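Side-chain contact in acetyl-CoA hydrolase/transferase family protein (Porphyromonas gingivalis, PDB 2NVV), which probably hydrolyses acetyl-CoA or transfers CoA between acetate and other acyl groups, and binds zinc: residues 309-312 with 313-317. Residues are numbered along the deposited sequence; the frame is centred on the assembly and turned at random.
Sequences VSRS and VIQDI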
loop_
_atom_site.group_PDB
_atom_site.type_symbol
_atom_site.label_atom_id
_atom_site.label_comp_id
_atom_site.label_asym_id
_atom_site.label_seq_id
_atom_site.Cartn_x
_atom_site.Cartn_y
_atom_site.Cartn_z
ATOM N N VAL A 309 -22.708 -6.676 16.025
ATOM C CA VAL A 309 -24.023 -7.216 15.700
ATOM C C VAL A 309 -25.156 -6.573 16.495
ATOM O O VAL A 309 -24.919 -5.941 17.521
ATOM C CB VAL A 309 -24.056 -8.733 15.938
ATOM C CG1 VAL A 309 -23.014 -9.413 15.057
ATOM C CG2 VAL A 309 -23.810 -9.029 17.413
ATOM N N SER A 310 -26.384 -6.738 16.008
ATOM C CA SER A 310 -27.548 -6.170 16.673
ATOM C C SER A 310 -27.795 -6.878 18.000
ATOM O O SER A 310 -27.227 -7.936 18.253
ATOM C CB SER A 310 -28.776 -6.283 15.768
ATOM O OG SER A 310 -28.995 -7.618 15.362
ATOM N N ARG A 311 -28.633 -6.286 18.847
ATOM C CA ARG A 311 -28.939 -6.862 20.157
ATOM C C ARG A 311 -29.541 -8.256 20.049
ATOM O O ARG A 311 -29.238 -9.136 20.849
ATOM C CB ARG A 311 -29.904 -5.957 20.928
ATOM C CG ARG A 311 -30.320 -6.512 22.293
ATOM C CD ARG A 311 -31.335 -5.611 22.973
ATOM N NE ARG A 311 -30.871 -4.227 23.042
ATOM C CZ ARG A 311 -31.606 -3.217 23.496
ATOM N NH1 ARG A 311 -31.113 -1.986 23.524
ATOM N NH2 ARG A 311 -32.837 -3.444 23.925
ATOM N N SER A 312 -30.399 -8.452 19.057
ATOM C CA SER A 312 -31.035 -9.749 18.869
ATOM C C SER A 312 -30.003 -10.821 18.564
ATOM O O SER A 312 -30.089 -11.949 19.053
ATOM C CB SER A 312 -32.041 -9.682 17.726
ATOM O OG SER A 312 -32.431 -10.994 17.335
ATOM N N VAL A 313 -29.022 -10.448 17.752
ATOM C CA VAL A 313 -27.964 -11.355 17.340
ATOM C C VAL A 313 -26.956 -11.656 18.445
ATOM O O VAL A 313 -26.534 -12.806 18.616
ATOM C CB VAL A 313 -27.225 -10.788 16.111
ATOM C CG1 VAL A 313 -26.022 -11.647 15.778
ATOM C CG2 VAL A 313 -28.168 -10.742 14.919
ATOM N N ILE A 314 -26.573 -10.621 19.201
ATOM C CA ILE A 314 -25.607 -10.785 20.287
ATOM C C ILE A 314 -26.187 -11.646 21.388
ATOM O O ILE A 314 -25.465 -12.405 22.015
ATOM C CB ILE A 314 -25.167 -9.431 20.875
ATOM C CG1 ILE A 314 -23.954 -9.637 21.779
ATOM C CG2 ILE A 314 -26.295 -8.799 21.676
ATOM C CD1 ILE A 314 -22.719 -10.125 21.053
ATOM N N GLN A 315 -27.495 -11.541 21.613
ATOM C CA GLN A 315 -28.147 -12.350 22.642
ATOM C C GLN A 315 -28.216 -13.801 22.187
ATOM O O GLN A 315 -28.098 -14.720 23.000
ATOM C CB GLN A 315 -29.552 -11.831 22.940
ATOM C CG GLN A 315 -29.567 -10.407 23.470
ATOM C CD GLN A 315 -30.937 -9.961 23.947
ATOM O OE1 GLN A 315 -31.926 -10.061 23.217
ATOM N NE2 GLN A 315 -31.000 -9.455 25.183
ATOM N N ASP A 316 -28.390 -14.012 20.886
ATOM C CA ASP A 316 -28.446 -15.369 20.367
ATOM C C ASP A 316 -27.078 -16.045 20.511
ATOM O O ASP A 316 -26.977 -17.237 20.832
ATOM C CB ASP A 316 -28.882 -15.358 18.901
ATOM C CG ASP A 316 -28.921 -16.753 18.290
ATOM O OD1 ASP A 316 -29.435 -17.687 18.940
ATOM O OD2 ASP A 316 -28.444 -16.911 17.149
ATOM N N ILE A 317 -26.020 -15.277 20.270
ATOM C CA ILE A 317 -24.668 -15.795 20.389
ATOM C C ILE A 317 -24.379 -16.161 21.842
ATOM O O ILE A 317 -23.963 -17.276 22.141
ATOM C CB ILE A 317 -23.637 -14.750 19.901
ATOM C CG1 ILE A 317 -23.783 -14.551 18.388
ATOM C CG2 ILE A 317 -22.215 -15.197 20.248
ATOM C CD1 ILE A 317 -22.909 -13.459 17.812
#
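Val-309, the residue just ahead of the N-cap of helix 311-318, folds its side chain back against the first turn and meets Val-313 and Ile-314 there. Its CB lies 3.5 Å from CG1 of Val-313, the two side chains crossing at about a right angle. The pairing with Ile-314 uses a methyl instead: CG2 of Val-309 packs 3.7 Å from CB of Ile-314. In Val-313, chi1 of 173° sets CG1 anti to the backbone N, facing Val-309, while CG2 is directed to OG of Ser-310. Helix 288-295 continues the apolar patch, with Ile-291 touching both valines, and Leu-307 packs on Ile-314.

Three backbone bonds, each from residue i+4 back to residue i, start the helix. Ile-314 N donates to Ser-310 O over 2.9 Å; Gln-315 N reaches Arg-311 O at 3.1 Å and Asp-316 N reaches Ser-312 O at 3.2 Å.

On the outer side, Arg-311 and Gln-315 run side by side in the same direction, one turn apart. From the arginine side chain it is CG that approaches Gln-315, 3.9 Å from its CD. NE of Arg-311 is bonded instead to the backbone O of Asn-216.

Two polar side chains tie this helix to helix 288-295: the hydroxyl of Ser-310 hydrogen-bonds to Asp-288, and Asp-316, farther along, forms a salt bridge with Lys-295. Altogether this is a helix N-terminus with serine as N-cap residue and a hydrophobic staple between Val-309, just before the cap, and Ile-314 in the first turn, with Val-313 packed beside it.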